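Local coordinates for protein type II restriction enzyme NlaIV (Neisseria lactamica, PDB 6QM2) that cleaves double-stranded DNA within the palindromic sequence 5'-GGNNCC-3' after its third base, leaving blunt ends with 5'-phosphates, at residues 44-49 / 130-135; 51-56 / 126-131; 92-95 / 101-104; 144-149 / 175-180. All coordinates share one frame; numbering follows the deposited sequence.

Contact 1: 44-49 / 130-135; sequences DVVGNI and YDMDDN
V46 on helix 44-60 and Y130 on strand 124-132 meet where that helix lies against the mixed five-stranded sheet of the nuclease core. The CG1 methyl of V46 sits over one face of the Y130 ring, 3.6 Å from the centroid and 15° off the ring normal, a CH-pi contact displaced somewhat toward CD1 and CE1. V46 CB follows, 3.7 Å from Y130 CE1. The other branch goes a different way: V46 CG2 approaches M132 SD at 4.2 Å, the M132 chain being bent about its last torsion (chi3 75°). Next along the helix, the bare CA of G47 comes within 3.8 Å of Y130 CE2, so main chain rather than a side chain meets that part of the ring. A helix covering the sheet of an alpha/beta core, as in the PD-(D/E)XK nucleases, is the setting here, and helix 44-49 runs against strand 130-132 at 146° with their axes 9.6 Å apart. I29 of strand 27-33 and V138 of strand 138-147 also pack on V46, V138 touching M132 as well. Another side of the same helix meets the second subunit, where V45 and N48 pack on Q42 of that subunit and I49 on its V40.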
loop_
_atom_site.group_PDB
_atom_site.type_symbol
_atom_site.label_atom_id
_atom_site.label_comp_id
_atom_site.label_asym_id
_atom_site.label_seq_id
_atom_site.Cartn_x
_atom_site.Cartn_y
_atom_site.Cartn_z
ATOM N N ASP A 44 -6.664 -2.779 -0.443
ATOM C CA ASP A 44 -5.497 -3.486 -1.005
ATOM C C ASP A 44 -4.660 -4.282 0.021
ATOM O O ASP A 44 -4.009 -5.261 -0.348
ATOM C CB ASP A 44 -4.591 -2.513 -1.785
ATOM C CG ASP A 44 -4.064 -1.359 -0.926
ATOM O OD1 ASP A 44 -4.690 -1.019 0.102
ATOM O OD2 ASP A 44 -3.022 -0.779 -1.295
ATOM N N VAL A 45 -4.680 -3.863 1.289
ATOM C CA VAL A 45 -3.938 -4.541 2.371
ATOM C C VAL A 45 -4.492 -5.941 2.702
ATOM O O VAL A 45 -3.740 -6.800 3.170
ATOM C CB VAL A 45 -3.873 -3.653 3.651
ATOM C CG1 VAL A 45 -3.312 -4.400 4.864
ATOM C CG2 VAL A 45 -3.036 -2.409 3.383
ATOM N N VAL A 46 -5.781 -6.178 2.444
ATOM C CA VAL A 46 -6.426 -7.451 2.808
ATOM C C VAL A 46 -5.764 -8.636 2.099
ATOM O O VAL A 46 -5.399 -9.610 2.750
ATOM C CB VAL A 46 -7.953 -7.448 2.524
ATOM C CG1 VAL A 46 -8.574 -8.817 2.821
ATOM C CG2 VAL A 46 -8.649 -6.367 3.344
ATOM N N GLY A 47 -5.592 -8.536 0.781
ATOM C CA GLY A 47 -4.976 -9.601 -0.024
ATOM C C GLY A 47 -3.580 -10.030 0.411
ATOM O O GLY A 47 -3.264 -11.223 0.399
ATOM N N ASN A 48 -2.751 -9.060 0.801
ATOM C CA ASN A 48 -1.382 -9.332 1.275
ATOM C C ASN A 48 -1.337 -9.973 2.664
ATOM O O ASN A 48 -0.364 -10.658 2.996
ATOM C CB ASN A 48 -0.550 -8.041 1.309
ATOM C CG ASN A 48 -0.372 -7.411 -0.064
ATOM O OD1 ASN A 48 -0.282 -8.104 -1.082
ATOM N ND2 ASN A 48 -0.310 -6.085 -0.094
ATOM N N ILE A 49 -2.382 -9.744 3.462
ATOM C CA ILE A 49 -2.424 -10.167 4.859
ATOM C C ILE A 49 -3.137 -11.507 5.095
ATOM O O ILE A 49 -2.935 -12.113 6.146
ATOM C CB ILE A 49 -3.005 -9.029 5.756
ATOM C CG1 ILE A 49 -2.245 -8.945 7.082
ATOM C CG2 ILE A 49 -4.506 -9.166 6.001
ATOM C CD1 ILE A 49 -0.862 -8.333 6.956
ATOM N N TYR A 130 -12.213 -12.906 -1.132
ATOM C CA TYR A 130 -12.632 -12.063 -0.000
ATOM C C TYR A 130 -13.516 -10.885 -0.414
ATOM O O TYR A 130 -13.651 -10.578 -1.599
ATOM C CB TYR A 130 -11.414 -11.566 0.794
ATOM C CG TYR A 130 -10.558 -10.514 0.113
ATOM C CD1 TYR A 130 -10.877 -9.160 0.203
ATOM C CD2 TYR A 130 -9.408 -10.868 -0.589
ATOM C CE1 TYR A 130 -10.092 -8.193 -0.408
ATOM C CE2 TYR A 130 -8.614 -9.909 -1.200
ATOM C CZ TYR A 130 -8.961 -8.572 -1.108
ATOM O OH TYR A 130 -8.178 -7.615 -1.709
ATOM N N ASP A 131 -14.109 -10.239 0.591
ATOM C CA ASP A 131 -14.952 -9.048 0.407
ATOM C C ASP A 131 -14.867 -8.161 1.648
ATOM O O ASP A 131 -14.894 -8.672 2.768
ATOM C CB ASP A 131 -16.410 -9.464 0.162
ATOM C CG ASP A 131 -17.317 -8.286 -0.184
ATOM O OD1 ASP A 131 -17.656 -7.492 0.722
ATOM O OD2 ASP A 131 -17.711 -8.169 -1.364
ATOM N N MET A 132 -14.765 -6.845 1.443
ATOM C CA MET A 132 -14.828 -5.869 2.538
ATOM C C MET A 132 -15.931 -4.845 2.261
ATOM O O MET A 132 -15.915 -4.176 1.223
ATOM C CB MET A 132 -13.484 -5.162 2.736
ATOM C CG MET A 132 -13.395 -4.401 4.054
ATOM S SD MET A 132 -11.744 -3.824 4.510
ATOM C CE MET A 132 -11.543 -2.444 3.389
ATOM N N ASP A 133 -16.880 -4.736 3.195
ATOM C CA ASP A 133 -17.998 -3.777 3.102
ATOM C C ASP A 133 -17.552 -2.342 3.452
ATOM O O ASP A 133 -16.365 -2.097 3.695
ATOM C CB ASP A 133 -19.207 -4.247 3.956
ATOM C CG ASP A 133 -18.920 -4.304 5.471
ATOM O OD1 ASP A 133 -18.001 -3.620 5.975
ATOM O OD2 ASP A 133 -19.644 -5.050 6.168
ATOM N N ASP A 134 -18.499 -1.403 3.473
ATOM C CA ASP A 134 -18.202 0.005 3.784
ATOM C C ASP A 134 -17.783 0.228 5.246
ATOM O O ASP A 134 -16.970 1.113 5.529
ATOM C CB ASP A 134 -19.400 0.895 3.436
ATOM C CG ASP A 134 -19.765 0.832 1.960
ATOM O OD1 ASP A 134 -18.882 1.095 1.116
ATOM O OD2 ASP A 134 -20.931 0.513 1.644
ATOM N N ASN A 135 -18.330 -0.578 6.159
ATOM C CA ASN A 135 -17.967 -0.526 7.587
ATOM C C ASN A 135 -16.603 -1.150 7.919
ATOM O O ASN A 135 -16.107 -0.970 9.032
ATOM C CB ASN A 135 -19.053 -1.192 8.450
ATOM C CG ASN A 135 -20.306 -0.342 8.574
ATOM O OD1 ASN A 135 -20.249 0.807 9.018
ATOM N ND2 ASN A 135 -21.448 -0.906 8.194
#

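Contact 2: 51-56 / 126-131; sequences QEWLGG and LIFGYD
W53 NE1 is the polar atom gripped by two acceptors, its single N-H shared between the carbonyl oxygens of L33 and V36 of the second subunit, while the six-membered ring of the same indole reaches into this subunit and touches F128. With W53 CG anti to the backbone N (chi1 175°), the long side chain spans from the helix to both neighbours: the ring carbon W53 CZ3 lies 4.3 Å from F128 CE2, the two ring planes standing nearly perpendicular, and F31 of the second subunit adds a steeply inclined ring to the same indole. The N-H of this buried indole is thus satisfied by the partner subunit, which would help to fix the rotation of the ring.

The rest of the contact is apolar and centres on L54, which offers both of its methyls to the strand. L54 CD2 meets L126 CD2 at 3.6 Å, end against end, and L54 CD1 lies 3.9 Å from the same L126 methyl while also reaching the rim of the F128 ring, near its plane, 4.2 Å from CZ. One leucine therefore touches two side chains that point to the same side of the strand. L16 of helix 9-18 touches W53, L54 and L126, and V91 of the adjoining strand backs L54 and F128. Helix 51-56 crosses strand 126-131 at 119°, axes 11.2 Å apart, the geometry of a helix laid over the central sheet, as expected for the alpha/beta core of the PDDEXK nuclease clan.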
loop_
_atom_site.group_PDB
_atom_site.type_symbol
_atom_site.label_atom_id
_atom_site.label_comp_id
_atom_site.label_asym_id
_atom_site.label_seq_id
_atom_site.Cartn_x
_atom_site.Cartn_y
_atom_site.Cartn_z
ATOM N N GLN A 51 -2.507 -14.264 3.493
ATOM C CA GLN A 51 -1.368 -15.187 3.508
ATOM C C GLN A 51 -0.695 -15.235 4.890
ATOM O O GLN A 51 -0.383 -16.316 5.391
ATOM C CB GLN A 51 -0.352 -14.802 2.420
ATOM C CG GLN A 51 0.784 -15.802 2.233
ATOM C CD GLN A 51 1.691 -15.470 1.061
ATOM O OE1 GLN A 51 1.230 -15.066 -0.012
ATOM N NE2 GLN A 51 2.995 -15.652 1.258
ATOM N N GLU A 52 -0.501 -14.066 5.498
ATOM C CA GLU A 52 0.107 -13.964 6.832
ATOM C C GLU A 52 -0.800 -14.599 7.889
ATOM O O GLU A 52 -0.318 -15.234 8.829
ATOM C CB GLU A 52 0.379 -12.499 7.224
ATOM C CG GLU A 52 1.183 -11.660 6.232
ATOM C CD GLU A 52 2.556 -12.229 5.949
ATOM O OE1 GLU A 52 3.436 -12.102 6.825
ATOM O OE2 GLU A 52 2.754 -12.788 4.848
ATOM N N TRP A 53 -2.108 -14.403 7.728
ATOM C CA TRP A 53 -3.119 -14.938 8.642
ATOM C C TRP A 53 -3.173 -16.459 8.643
ATOM O O TRP A 53 -3.298 -17.069 9.706
ATOM C CB TRP A 53 -4.503 -14.374 8.297
ATOM C CG TRP A 53 -5.620 -14.957 9.103
ATOM C CD1 TRP A 53 -6.085 -14.508 10.303
ATOM C CD2 TRP A 53 -6.411 -16.100 8.768
ATOM N NE1 TRP A 53 -7.119 -15.299 10.736
ATOM C CE2 TRP A 53 -7.341 -16.285 9.812
ATOM C CE3 TRP A 53 -6.422 -16.989 7.686
ATOM C CZ2 TRP A 53 -8.281 -17.323 9.806
ATOM C CZ3 TRP A 53 -7.362 -18.023 7.678
ATOM C CH2 TRP A 53 -8.276 -18.180 8.734
ATOM N N LEU A 54 -3.109 -17.067 7.458
ATOM C CA LEU A 54 -3.038 -18.524 7.359
ATOM C C LEU A 54 -1.785 -19.032 8.065
ATOM O O LEU A 54 -1.833 -20.047 8.753
ATOM C CB LEU A 54 -3.052 -18.992 5.906
ATOM C CG LEU A 54 -3.292 -20.493 5.728
ATOM C CD1 LEU A 54 -4.750 -20.842 5.982
ATOM C CD2 LEU A 54 -2.878 -20.944 4.339
ATOM N N GLY A 55 -0.675 -18.310 7.901
ATOM C CA GLY A 55 0.540 -18.538 8.684
ATOM C C GLY A 55 0.273 -18.607 10.179
ATOM O O GLY A 55 0.679 -19.558 10.841
ATOM N N GLY A 56 -0.433 -17.606 10.700
ATOM C CA GLY A 56 -0.835 -17.579 12.107
ATOM C C GLY A 56 -1.801 -18.686 12.499
ATOM O O GLY A 56 -1.719 -19.213 13.604
ATOM N N LEU A 126 -4.424 -22.509 -2.481
ATOM C CA LEU A 126 -5.528 -22.184 -1.580
ATOM C C LEU A 126 -5.917 -20.739 -1.859
ATOM O O LEU A 126 -5.176 -19.819 -1.508
ATOM C CB LEU A 126 -5.116 -22.366 -0.115
ATOM C CG LEU A 126 -6.188 -22.123 0.958
ATOM C CD1 LEU A 126 -7.305 -23.151 0.859
ATOM C CD2 LEU A 126 -5.561 -22.141 2.345
ATOM N N ILE A 127 -7.076 -20.546 -2.489
ATOM C CA ILE A 127 -7.490 -19.230 -2.985
ATOM C C ILE A 127 -8.663 -18.665 -2.175
ATOM O O ILE A 127 -9.744 -19.246 -2.170
ATOM C CB ILE A 127 -7.878 -19.287 -4.480
ATOM C CG1 ILE A 127 -6.785 -19.995 -5.297
ATOM C CG2 ILE A 127 -8.103 -17.878 -5.020
ATOM C CD1 ILE A 127 -7.159 -20.260 -6.741
ATOM N N PHE A 128 -8.443 -17.523 -1.522
ATOM C CA PHE A 128 -9.488 -16.816 -0.769
ATOM C C PHE A 128 -10.153 -15.738 -1.630
ATOM O O PHE A 128 -9.509 -14.750 -1.993
ATOM C CB PHE A 128 -8.895 -16.134 0.470
ATOM C CG PHE A 128 -8.362 -17.086 1.501
ATOM C CD1 PHE A 128 -7.105 -17.661 1.353
ATOM C CD2 PHE A 128 -9.100 -17.376 2.643
ATOM C CE1 PHE A 128 -6.605 -18.529 2.312
ATOM C CE2 PHE A 128 -8.606 -18.242 3.605
ATOM C CZ PHE A 128 -7.357 -18.818 3.440
ATOM N N GLY A 129 -11.432 -15.926 -1.951
ATOM C CA GLY A 129 -12.249 -14.874 -2.563
ATOM C C GLY A 129 -12.871 -14.015 -1.476
ATOM O O GLY A 129 -13.933 -14.355 -0.955
ATOM N N TYR A 130 -12.213 -12.906 -1.132
ATOM C CA TYR A 130 -12.632 -12.063 -0.000
ATOM C C TYR A 130 -13.516 -10.885 -0.414
ATOM O O TYR A 130 -13.651 -10.578 -1.599
ATOM C CB TYR A 130 -11.414 -11.566 0.794
ATOM C CG TYR A 130 -10.558 -10.514 0.113
ATOM C CD1 TYR A 130 -10.877 -9.160 0.203
ATOM C CD2 TYR A 130 -9.408 -10.868 -0.589
ATOM C CE1 TYR A 130 -10.092 -8.193 -0.408
ATOM C CE2 TYR A 130 -8.614 -9.909 -1.200
ATOM C CZ TYR A 130 -8.961 -8.572 -1.108
ATOM O OH TYR A 130 -8.178 -7.615 -1.709
ATOM N N ASP A 131 -14.109 -10.239 0.591
ATOM C CA ASP A 131 -14.952 -9.048 0.407
ATOM C C ASP A 131 -14.867 -8.161 1.648
ATOM O O ASP A 131 -14.894 -8.672 2.768
ATOM C CB ASP A 131 -16.410 -9.464 0.162
ATOM C CG ASP A 131 -17.317 -8.286 -0.184
ATOM O OD1 ASP A 131 -17.656 -7.492 0.722
ATOM O OD2 ASP A 131 -17.711 -8.169 -1.364
#

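Contact 3: 92-95 / 101-104; sequences KAFN and GFDI. With K (potassium ion), chain C.
K92 and D103 are joined by the one direct hydrogen bond between the strand and the following loop: K92 NZ gives it to D103 O at 2.7 Å, and the C=O...N angle of 169° sets the donor almost in line with the carbonyl. A water bridges the same two residues, accepting from D103 N at 2.8 Å and, weakly, from K92 NZ. The carboxylate of D103 turns elsewhere, to a salt bridge with R173.

Apolar contact comes next. The K92 chain, bent at its second torsion (chi2 -59°), lies over one face of the F102 ring; CB stands 4.0 Å from the centroid and 9° off its normal, a CH-pi contact. At the rim of that ring, near its plane, F94 CD1 reaches to 4.0 Å from F102 CE2.

Metal coordination is the third kind of contact. A potassium ion takes I104 O at a long 3.3 Å, a water, and OE2 of E90. E90 and K92, two residues apart on strand 88-95, match the E-x-K half of the PD-(D/E)XK signature, so this is consistent with the nuclease centre. By holding NZ with a backbone oxygen and the methylenes on a phenyl face, the loop would tend to keep the lysine end close to the ion site.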
loop_
_atom_site.group_PDB
_atom_site.type_symbol
_atom_site.label_atom_id
_atom_site.label_comp_id
_atom_site.label_asym_id
_atom_site.label_seq_id
_atom_site.Cartn_x
_atom_site.Cartn_y
_atom_site.Cartn_z
ATOM N N LYS A 92 -3.390 -17.546 -2.258
ATOM C CA LYS A 92 -3.793 -16.436 -3.121
ATOM C C LYS A 92 -5.075 -15.801 -2.600
ATOM O O LYS A 92 -5.934 -16.480 -2.030
ATOM C CB LYS A 92 -4.012 -16.925 -4.558
ATOM C CG LYS A 92 -2.752 -17.394 -5.268
ATOM C CD LYS A 92 -1.727 -16.281 -5.335
ATOM C CE LYS A 92 -0.643 -16.541 -6.358
ATOM N NZ LYS A 92 0.158 -15.301 -6.514
ATOM N N ALA A 93 -5.193 -14.491 -2.796
ATOM C CA ALA A 93 -6.371 -13.743 -2.373
ATOM C C ALA A 93 -6.730 -12.688 -3.409
ATOM O O ALA A 93 -5.848 -12.041 -3.985
ATOM C CB ALA A 93 -6.129 -13.100 -1.020
ATOM N N PHE A 94 -8.031 -12.539 -3.650
ATOM C CA PHE A 94 -8.549 -11.493 -4.525
ATOM C C PHE A 94 -9.921 -11.032 -4.048
ATOM O O PHE A 94 -10.674 -11.808 -3.450
ATOM C CB PHE A 94 -8.613 -11.978 -5.981
ATOM C CG PHE A 94 -9.676 -13.016 -6.243
ATOM C CD1 PHE A 94 -9.496 -14.332 -5.844
ATOM C CD2 PHE A 94 -10.853 -12.678 -6.905
ATOM C CE1 PHE A 94 -10.470 -15.292 -6.091
ATOM C CE2 PHE A 94 -11.830 -13.632 -7.155
ATOM C CZ PHE A 94 -11.638 -14.942 -6.747
ATOM N N ASN A 95 -10.229 -9.760 -4.301
ATOM C CA ASN A 95 -11.539 -9.207 -3.990
ATOM C C ASN A 95 -12.566 -9.880 -4.899
ATOM O O ASN A 95 -12.461 -9.790 -6.122
ATOM C CB ASN A 95 -11.551 -7.690 -4.195
ATOM C CG ASN A 95 -12.879 -7.063 -3.815
ATOM O OD1 ASN A 95 -13.725 -6.825 -4.673
ATOM N ND2 ASN A 95 -13.077 -6.818 -2.524
ATOM N N GLY A 101 -7.147 -10.755 -9.387
ATOM C CA GLY A 101 -6.069 -9.792 -9.611
ATOM C C GLY A 101 -4.662 -10.303 -9.350
ATOM O O GLY A 101 -3.689 -9.596 -9.628
ATOM N N PHE A 102 -4.546 -11.516 -8.806
ATOM C CA PHE A 102 -3.234 -12.109 -8.506
ATOM C C PHE A 102 -2.549 -12.629 -9.765
ATOM O O PHE A 102 -3.194 -12.866 -10.786
ATOM C CB PHE A 102 -3.329 -13.217 -7.435
ATOM C CG PHE A 102 -4.156 -14.420 -7.839
ATOM C CD1 PHE A 102 -3.602 -15.450 -8.602
ATOM C CD2 PHE A 102 -5.479 -14.543 -7.419
ATOM C CE1 PHE A 102 -4.362 -16.554 -8.960
ATOM C CE2 PHE A 102 -6.241 -15.649 -7.774
ATOM C CZ PHE A 102 -5.682 -16.655 -8.543
ATOM N N ASP A 103 -1.234 -12.794 -9.666
ATOM C CA ASP A 103 -0.416 -13.363 -10.731
ATOM C C ASP A 103 0.011 -14.776 -10.342
ATOM O O ASP A 103 0.131 -15.090 -9.159
ATOM C CB ASP A 103 0.823 -12.492 -10.962
ATOM C CG ASP A 103 0.472 -11.060 -11.339
ATOM O OD1 ASP A 103 -0.305 -10.865 -12.301
ATOM O OD2 ASP A 103 0.984 -10.133 -10.674
ATOM N N ILE A 104 0.244 -15.624 -11.338
ATOM C CA ILE A 104 0.767 -16.964 -11.095
ATOM C C ILE A 104 2.276 -16.840 -10.874
ATOM O O ILE A 104 2.771 -17.133 -9.783
ATOM C CB ILE A 104 0.445 -17.943 -12.256
ATOM C CG1 ILE A 104 -1.060 -17.954 -12.578
ATOM C CG2 ILE A 104 0.932 -19.349 -11.927
ATOM C CD1 ILE A 104 -1.969 -18.104 -11.378
HETATM K K K C . 3.965 -16.123 -6.928
HETATM O O HOH W 1 0.270 -12.101 -7.466
HETATM O O HOH W 2 4.126 -13.826 -9.039
#

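Contact 4: 144-149 / 175-180; sequences WLKKVW and GVWYSI
W144 and W177 form the principal aromatic pair, an edge-to-face (T-shaped) stack between strand 138-147 and the loop after strand 168-172. The five-membered rings lie 4.5 Å apart with planes at 82°: W177 directs its NE1 edge at the face of W144, while W144 CD1 lies in the plane of the W177 ring. Both NE1 atoms are donors, so their 3.5 Å separation is no hydrogen bond; the W177 nitrogen stands instead above the W144 ring. Farther along this edge, W177 CZ2 touches W144 CE3 at 3.7 Å.

The second aromatic relation is looser. W144 and Y178 have planes only 19° apart, but the rings are slid so far that they barely overlap, centroids 5.3 Å apart. Contact rests on the rim, where Y178 CB comes to 3.6 Å from W144 CZ2. The first torsion of Y178 (chi1 52°) tucks CG between backbone N and carbonyl carbon and turns the ring alongside W144; R96 makes a cation-pi contact with this ring.

The lysine adds little: K146 CE comes no closer than 4.3 Å to W177 CD1. I127 of the neighbouring strand touches both tryptophans. Strand and loop are therefore tied by an aromatic cluster of W144, W177 and Y178, whose attraction is probably mainly dispersion, with an electropositive N-H edge set against an electron-rich face.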
loop_
_atom_site.group_PDB
_atom_site.type_symbol
_atom_site.label_atom_id
_atom_site.label_comp_id
_atom_site.label_asym_id
_atom_site.label_seq_id
_atom_site.Cartn_x
_atom_site.Cartn_y
_atom_site.Cartn_z
ATOM N N TRP A 144 -11.240 -21.846 -2.415
ATOM C CA TRP A 144 -10.916 -22.894 -3.384
ATOM C C TRP A 144 -9.572 -23.543 -3.076
ATOM O O TRP A 144 -8.681 -22.903 -2.511
ATOM C CB TRP A 144 -10.831 -22.321 -4.798
ATOM C CG TRP A 144 -12.100 -21.768 -5.365
ATOM C CD1 TRP A 144 -13.088 -22.466 -5.998
ATOM C CD2 TRP A 144 -12.492 -20.391 -5.403
ATOM N NE1 TRP A 144 -14.080 -21.610 -6.415
ATOM C CE2 TRP A 144 -13.741 -20.331 -6.061
ATOM C CE3 TRP A 144 -11.914 -19.202 -4.936
ATOM C CZ2 TRP A 144 -14.423 -19.127 -6.266
ATOM C CZ3 TRP A 144 -12.593 -18.003 -5.141
ATOM C CH2 TRP A 144 -13.834 -17.976 -5.802
ATOM N N LEU A 145 -9.451 -24.815 -3.456
ATOM C CA LEU A 145 -8.167 -25.513 -3.529
ATOM C C LEU A 145 -8.032 -26.044 -4.949
ATOM O O LEU A 145 -8.779 -26.939 -5.352
ATOM C CB LEU A 145 -8.092 -26.656 -2.512
ATOM C CG LEU A 145 -6.708 -27.297 -2.335
ATOM C CD1 LEU A 145 -5.735 -26.342 -1.653
ATOM C CD2 LEU A 145 -6.816 -28.591 -1.548
ATOM N N LYS A 146 -7.101 -25.470 -5.709
ATOM C CA LYS A 146 -6.955 -25.776 -7.133
ATOM C C LYS A 146 -5.487 -25.972 -7.515
ATOM O O LYS A 146 -4.586 -25.522 -6.804
ATOM C CB LYS A 146 -7.552 -24.640 -7.974
ATOM C CG LYS A 146 -9.045 -24.389 -7.771
ATOM C CD LYS A 146 -9.897 -25.218 -8.721
ATOM C CE LYS A 146 -11.294 -25.451 -8.166
ATOM N NZ LYS A 146 -12.144 -26.189 -9.138
ATOM N N LYS A 147 -5.265 -26.661 -8.634
ATOM C CA LYS A 147 -3.940 -26.752 -9.267
ATOM C C LYS A 147 -3.750 -25.569 -10.214
ATOM O O LYS A 147 -4.724 -24.932 -10.613
ATOM C CB LYS A 147 -3.781 -28.074 -10.038
ATOM C CG LYS A 147 -3.134 -29.206 -9.248
ATOM C CD LYS A 147 -3.966 -29.642 -8.051
ATOM C CE LYS A 147 -3.366 -30.867 -7.370
ATOM N NZ LYS A 147 -2.000 -30.631 -6.824
ATOM N N VAL A 148 -2.500 -25.286 -10.581
ATOM C CA VAL A 148 -2.179 -24.173 -11.500
ATOM C C VAL A 148 -2.897 -24.291 -12.852
ATOM O O VAL A 148 -3.324 -23.288 -13.414
ATOM C CB VAL A 148 -0.644 -24.010 -11.720
ATOM C CG1 VAL A 148 -0.046 -25.170 -12.517
ATOM C CG2 VAL A 148 -0.329 -22.681 -12.395
ATOM N N TRP A 149 -3.025 -25.516 -13.353
ATOM C CA TRP A 149 -3.708 -25.783 -14.629
ATOM C C TRP A 149 -5.226 -25.560 -14.556
ATOM O O TRP A 149 -5.854 -25.272 -15.572
ATOM C CB TRP A 149 -3.367 -27.187 -15.194
ATOM C CG TRP A 149 -3.477 -28.365 -14.239
ATOM C CD1 TRP A 149 -2.490 -28.856 -13.418
ATOM C CD2 TRP A 149 -4.615 -29.208 -14.038
ATOM N NE1 TRP A 149 -2.954 -29.931 -12.704
ATOM C CE2 TRP A 149 -4.254 -30.173 -13.065
ATOM C CE3 TRP A 149 -5.912 -29.237 -14.574
ATOM C CZ2 TRP A 149 -5.143 -31.162 -12.620
ATOM C CZ3 TRP A 149 -6.801 -30.222 -14.128
ATOM C CH2 TRP A 149 -6.408 -31.171 -13.162
ATOM N N GLY A 175 -7.203 -17.269 -15.211
ATOM C CA GLY A 175 -8.524 -17.106 -15.807
ATOM C C GLY A 175 -9.601 -17.027 -14.738
ATOM O O GLY A 175 -9.305 -16.983 -13.542
ATOM N N VAL A 176 -10.854 -16.994 -15.186
ATOM C CA VAL A 176 -12.019 -16.994 -14.300
ATOM C C VAL A 176 -12.614 -18.403 -14.307
ATOM O O VAL A 176 -13.543 -18.715 -15.058
ATOM C CB VAL A 176 -13.056 -15.928 -14.715
ATOM C CG1 VAL A 176 -14.208 -15.898 -13.722
ATOM C CG2 VAL A 176 -12.396 -14.556 -14.802
ATOM N N TRP A 177 -12.031 -19.246 -13.463
ATOM C CA TRP A 177 -12.382 -20.665 -13.342
ATOM C C TRP A 177 -13.768 -20.893 -12.718
ATOM O O TRP A 177 -14.454 -21.857 -13.062
ATOM C CB TRP A 177 -11.299 -21.406 -12.527
ATOM C CG TRP A 177 -11.254 -21.017 -11.069
ATOM C CD1 TRP A 177 -11.960 -21.592 -10.053
ATOM C CD2 TRP A 177 -10.484 -19.958 -10.472
ATOM N NE1 TRP A 177 -11.680 -20.965 -8.867
ATOM C CE2 TRP A 177 -10.778 -19.958 -9.091
ATOM C CE3 TRP A 177 -9.573 -19.015 -10.969
ATOM C CZ2 TRP A 177 -10.192 -19.049 -8.197
ATOM C CZ3 TRP A 177 -8.993 -18.107 -10.080
ATOM C CH2 TRP A 177 -9.306 -18.135 -8.709
ATOM N N TYR A 178 -14.156 -20.004 -11.801
ATOM C CA TYR A 178 -15.393 -20.152 -11.008
ATOM C C TYR A 178 -16.710 -19.843 -11.733
ATOM O O TYR A 178 -17.760 -20.324 -11.304
ATOM C CB TYR A 178 -15.323 -19.333 -9.697
ATOM C CG TYR A 178 -14.956 -17.864 -9.844
ATOM C CD1 TYR A 178 -15.880 -16.930 -10.322
ATOM C CD2 TYR A 178 -13.685 -17.405 -9.489
ATOM C CE1 TYR A 178 -15.544 -15.588 -10.453
ATOM C CE2 TYR A 178 -13.339 -16.065 -9.618
ATOM C CZ TYR A 178 -14.270 -15.160 -10.096
ATOM O OH TYR A 178 -13.932 -13.834 -10.224
ATOM N N SER A 179 -16.649 -19.057 -12.810
ATOM C CA SER A 179 -17.846 -18.596 -13.518
ATOM C C SER A 179 -18.614 -19.742 -14.176
ATOM O O SER A 179 -18.030 -20.541 -14.913
ATOM C CB SER A 179 -17.470 -17.564 -14.586
ATOM O OG SER A 179 -16.589 -18.115 -15.550
ATOM N N ILE A 180 -19.916 -19.815 -13.894
ATOM C CA ILE A 180 -20.817 -20.798 -14.533
ATOM C C ILE A 180 -21.091 -20.455 -16.013
ATOM O O ILE A 180 -21.451 -21.337 -16.800
ATOM C CB ILE A 180 -22.149 -20.946 -13.739
ATOM C CG1 ILE A 180 -22.877 -22.245 -14.125
ATOM C CG2 ILE A 180 -23.055 -19.725 -13.919
ATOM C CD1 ILE A 180 -24.033 -22.598 -13.212
#

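In the fold
From the N terminus, helix 44-60 starts two contacts that both end on strand 124-132: contact 1 from its first turns, contact 2 from its middle; contact 2 sits within the span of contact 1, their ends overlapping on the strand at Y130 and D131. Together they close a loop of some 70 to 80 residues over the sheet. Contact 3 nests within both, closing strand 88-95 on the loop that follows it; this strand pairs with 124-132. Contact 4 opens afterwards, in series, linking edge strand 138-147 to a later loop. F94 touches Y178 and W144, and F102 touches W177, joining contact 3 to contact 4, while the helix of contacts 1 and 2 also touches the second subunit.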